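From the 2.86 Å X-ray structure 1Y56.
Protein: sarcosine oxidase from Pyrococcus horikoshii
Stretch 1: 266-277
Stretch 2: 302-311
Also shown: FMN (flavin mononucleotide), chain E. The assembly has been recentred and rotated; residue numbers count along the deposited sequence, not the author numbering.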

# COMPACT_ATOMS: atom_id res chain seq x y z
N TYR B 266 -37.08 16.78 25.62
CA TYR B 266 -35.62 16.60 25.56
C TYR B 266 -34.90 17.18 24.32
O TYR B 266 -34.81 16.54 23.28
CB TYR B 266 -35.29 15.11 25.74
CG TYR B 266 -33.83 14.79 25.96
CD1 TYR B 266 -33.22 14.96 27.21
CD2 TYR B 266 -33.05 14.29 24.92
CE1 TYR B 266 -31.88 14.65 27.41
CE2 TYR B 266 -31.71 13.99 25.10
CZ TYR B 266 -31.13 14.17 26.34
OH TYR B 266 -29.79 13.84 26.49
N GLU B 267 -34.40 18.40 24.48
CA GLU B 267 -33.85 19.19 23.38
C GLU B 267 -32.34 19.18 23.49
O GLU B 267 -31.81 19.29 24.59
CB GLU B 267 -34.37 20.61 23.51
CG GLU B 267 -33.97 21.58 22.42
CD GLU B 267 -34.76 22.90 22.51
OE1 GLU B 267 -34.38 23.79 23.32
OE2 GLU B 267 -35.76 23.06 21.77
N ILE B 268 -31.63 19.06 22.38
CA ILE B 268 -30.16 19.08 22.42
C ILE B 268 -29.59 20.29 21.66
O ILE B 268 -29.86 20.44 20.46
CB ILE B 268 -29.53 17.72 22.00
CG1 ILE B 268 -29.75 16.68 23.12
CG2 ILE B 268 -28.05 17.89 21.66
CD1 ILE B 268 -29.15 15.31 22.86
N GLY B 269 -28.79 21.11 22.38
CA GLY B 269 -28.39 22.52 22.04
C GLY B 269 -28.11 22.79 20.58
O GLY B 269 -27.95 21.84 19.82
N PRO B 270 -28.02 24.06 20.16
CA PRO B 270 -28.03 24.32 18.71
C PRO B 270 -27.05 23.43 17.92
O PRO B 270 -25.84 23.58 18.06
CB PRO B 270 -27.62 25.80 18.61
CG PRO B 270 -27.99 26.37 19.90
CD PRO B 270 -27.87 25.29 20.95
N THR B 271 -27.58 22.49 17.12
CA THR B 271 -26.75 21.53 16.36
C THR B 271 -27.40 21.15 15.03
O THR B 271 -28.62 21.26 14.89
CB THR B 271 -26.49 20.24 17.16
OG1 THR B 271 -25.72 19.32 16.38
CG2 THR B 271 -27.81 19.56 17.52
N TYR B 272 -26.61 20.69 14.06
CA TYR B 272 -27.17 20.09 12.85
C TYR B 272 -27.09 18.56 12.90
O TYR B 272 -27.56 17.88 12.00
CB TYR B 272 -26.49 20.60 11.57
CG TYR B 272 -27.02 21.93 11.05
CD1 TYR B 272 -26.27 23.10 11.19
CD2 TYR B 272 -28.26 22.01 10.42
CE1 TYR B 272 -26.74 24.33 10.73
CE2 TYR B 272 -28.75 23.23 9.94
CZ TYR B 272 -27.98 24.39 10.10
OH TYR B 272 -28.46 25.60 9.63
N ASP B 273 -26.48 18.05 13.97
CA ASP B 273 -26.34 16.61 14.21
C ASP B 273 -27.71 15.93 14.30
O ASP B 273 -28.60 16.41 15.01
CB ASP B 273 -25.55 16.41 15.52
CG ASP B 273 -25.58 14.97 16.04
OD1 ASP B 273 -25.31 14.04 15.25
OD2 ASP B 273 -25.85 14.78 17.25
N LEU B 274 -27.90 14.83 13.57
CA LEU B 274 -29.03 13.94 13.85
C LEU B 274 -28.52 12.83 14.79
O LEU B 274 -27.80 13.13 15.76
CB LEU B 274 -29.70 13.43 12.58
CG LEU B 274 -30.62 14.43 11.83
CD1 LEU B 274 -31.15 15.55 12.75
CD2 LEU B 274 -30.01 15.03 10.57
N THR B 275 -28.85 11.57 14.53
CA THR B 275 -28.36 10.47 15.41
C THR B 275 -28.94 10.46 16.84
O THR B 275 -28.65 11.34 17.67
CB THR B 275 -26.77 10.30 15.46
OG1 THR B 275 -26.20 11.27 16.33
CG2 THR B 275 -26.11 10.41 14.06
N PRO B 276 -29.80 9.48 17.12
CA PRO B 276 -30.48 9.38 18.40
C PRO B 276 -29.54 9.10 19.58
O PRO B 276 -28.41 8.67 19.38
CB PRO B 276 -31.46 8.23 18.19
CG PRO B 276 -30.95 7.48 17.04
CD PRO B 276 -30.22 8.43 16.18
N THR B 277 -30.03 9.32 20.79
CA THR B 277 -29.22 9.15 21.98
C THR B 277 -29.86 8.16 22.96
O THR B 277 -31.08 8.09 23.08
CB THR B 277 -28.96 10.52 22.67
OG1 THR B 277 -30.08 10.90 23.48
CG2 THR B 277 -28.70 11.60 21.63
N ARG B 302 -37.39 1.35 16.66
CA ARG B 302 -36.41 2.31 16.18
C ARG B 302 -36.64 3.66 16.87
O ARG B 302 -37.72 3.92 17.41
CB ARG B 302 -36.50 2.46 14.64
CG ARG B 302 -35.73 3.65 14.02
CD ARG B 302 -35.79 3.67 12.48
NE ARG B 302 -34.78 2.78 11.92
CZ ARG B 302 -33.73 3.16 11.19
NH1 ARG B 302 -32.88 2.24 10.76
NH2 ARG B 302 -33.53 4.44 10.88
N THR B 303 -35.61 4.49 16.83
CA THR B 303 -35.63 5.84 17.35
C THR B 303 -34.98 6.71 16.28
O THR B 303 -34.07 6.24 15.60
CB THR B 303 -34.80 5.89 18.62
OG1 THR B 303 -35.58 5.38 19.71
CG2 THR B 303 -34.38 7.29 18.96
N TRP B 304 -35.44 7.95 16.11
CA TRP B 304 -34.77 8.87 15.19
C TRP B 304 -34.75 10.33 15.68
O TRP B 304 -35.27 10.63 16.76
CB TRP B 304 -35.35 8.77 13.78
CG TRP B 304 -36.72 9.32 13.66
CD1 TRP B 304 -37.07 10.55 13.21
CD2 TRP B 304 -37.93 8.65 13.99
NE1 TRP B 304 -38.43 10.70 13.25
CE2 TRP B 304 -38.98 9.54 13.73
CE3 TRP B 304 -38.23 7.38 14.50
CZ2 TRP B 304 -40.32 9.20 13.93
CZ3 TRP B 304 -39.55 7.05 14.71
CH2 TRP B 304 -40.58 7.95 14.43
N ALA B 305 -34.14 11.21 14.89
CA ALA B 305 -34.02 12.62 15.24
C ALA B 305 -34.34 13.55 14.06
O ALA B 305 -34.32 13.13 12.89
CB ALA B 305 -32.62 12.91 15.77
N GLY B 306 -34.62 14.81 14.38
CA GLY B 306 -34.88 15.83 13.37
C GLY B 306 -34.73 17.21 13.98
O GLY B 306 -34.58 17.36 15.21
N TYR B 307 -34.78 18.22 13.12
CA TYR B 307 -34.59 19.60 13.56
C TYR B 307 -35.90 20.26 13.99
O TYR B 307 -36.92 20.13 13.32
CB TYR B 307 -33.99 20.43 12.43
CG TYR B 307 -32.74 19.86 11.81
CD1 TYR B 307 -31.79 19.19 12.59
CD2 TYR B 307 -32.49 20.02 10.46
CE1 TYR B 307 -30.63 18.68 12.01
CE2 TYR B 307 -31.34 19.52 9.87
CZ TYR B 307 -30.42 18.84 10.65
OH TYR B 307 -29.28 18.34 10.06
N TYR B 308 -35.87 20.94 15.13
CA TYR B 308 -36.80 22.03 15.32
C TYR B 308 -35.98 23.23 14.86
O TYR B 308 -34.81 23.34 15.21
CB TYR B 308 -37.14 22.20 16.80
CG TYR B 308 -38.26 21.35 17.37
CD1 TYR B 308 -38.71 20.17 16.74
CD2 TYR B 308 -38.86 21.72 18.59
CE1 TYR B 308 -39.74 19.39 17.31
CE2 TYR B 308 -39.87 20.96 19.17
CZ TYR B 308 -40.32 19.80 18.53
OH TYR B 308 -41.33 19.08 19.13
N ALA B 309 -36.58 24.10 14.05
CA ALA B 309 -35.95 25.37 13.73
C ALA B 309 -36.51 26.42 14.68
O ALA B 309 -37.56 27.01 14.42
CB ALA B 309 -36.19 25.76 12.29
N LYS B 310 -35.80 26.62 15.80
CA LYS B 310 -36.28 27.46 16.90
C LYS B 310 -35.99 28.95 16.76
O LYS B 310 -34.90 29.34 16.36
CB LYS B 310 -35.71 26.95 18.23
CG LYS B 310 -36.52 25.82 18.87
CD LYS B 310 -36.16 25.60 20.34
CE LYS B 310 -36.61 26.76 21.24
NZ LYS B 310 -36.20 26.57 22.67
N THR B 311 -36.98 29.78 17.10
CA THR B 311 -36.77 31.20 17.37
C THR B 311 -36.91 31.46 18.87
O THR B 311 -37.45 30.61 19.60
CB THR B 311 -37.77 32.09 16.63
OG1 THR B 311 -39.10 31.75 17.05
CG2 THR B 311 -37.63 31.94 15.13
N1 FMN E . -39.15 3.56 11.49
C2 FMN E . -39.40 2.24 11.63
O2 FMN E . -38.45 1.43 11.76
N3 FMN E . -40.67 1.77 11.63
C4 FMN E . -41.71 2.61 11.48
O4 FMN E . -42.87 2.17 11.48
C4A FMN E . -41.47 3.99 11.33
N5 FMN E . -42.50 4.86 11.18
C5A FMN E . -42.30 6.20 11.03
C6 FMN E . -43.40 7.05 10.88
C7 FMN E . -43.22 8.43 10.73
C7M FMN E . -44.45 9.30 10.56
C8 FMN E . -41.92 8.95 10.72
C8M FMN E . -41.65 10.40 10.57
C9 FMN E . -40.82 8.10 10.87
C9A FMN E . -41.00 6.72 11.03
N10 FMN E . -39.91 5.82 11.18
C10 FMN E . -40.16 4.44 11.34
C1' FMN E . -38.53 6.29 11.21
C2' FMN E . -37.94 6.40 9.83
O2' FMN E . -36.98 5.34 9.69
C3' FMN E . -37.37 7.83 9.74
O3' FMN E . -37.54 8.39 8.42
C4' FMN E . -35.93 7.87 10.12
O4' FMN E . -35.48 6.97 10.83
C5' FMN E . -35.05 8.99 9.64
O5' FMN E . -33.93 8.43 8.97
P FMN E . -32.58 8.06 9.77
O1P FMN E . -31.95 9.41 10.00
O2P FMN E . -31.84 7.14 8.83
O3P FMN E . -32.99 7.39 11.05

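Stretch 2 is a β-strand through K310, whereas stretch 1 packs against it as an irregular segment without regular helix or strand. From P270 to P276 the chain runs opposite to the strand, placing Y272 near Y307, L274 near A305 and P276 near W304. The backbones come close at L274 and A305, whose CA atoms lie 5.3 Å apart, and at P276 and W304, whose CA atoms lie 5.4 Å apart. No backbone-to-backbone hydrogen bond links the stretches, so side chains hold the contact together, burying 490 Å² in total.

Two polar links cross the interface. The hydroxyl OH of Y307 donates a short hydrogen bond to the carbonyl O of Y272 (2.6 Å), tying a strand side chain to the loop backbone. The loop is braced nearby from within, where D273 N donates to T271 OG1 at 2.8 Å. Farther along, E267 and K310 both point toward the opposing stretch and form a salt bridge. At 3.4 Å between K310 NZ and E267 OE1, its hydrogen bond is weak; the attraction is mainly one of opposite charges.

Y307 also supplies the aromatic contact. Its face receives the edge of the Y272 ring, with centroids 5.6 Å apart and planes at 84°, an arrangement that directs the slightly positive ring edge toward π density.

Apolar packing completes the interface. The CB of L274 points sideways, but the end of its side chain reaches the strand, where CD1 lies 3.3 Å from Y307 CE1, 3.8 Å from G306 CA and 4.3 Å from A305 CB. Beyond it, P276 sets its ring against T303, with P276 CB 3.2 Å from T303 CG2.

W304 points away from stretch 1, and FMN lies over one face of its indole, with W304 CZ2 3.3 Å from FMN C9. R302 NH2 donates a hydrogen bond to FMN O4' at 3.2 Å.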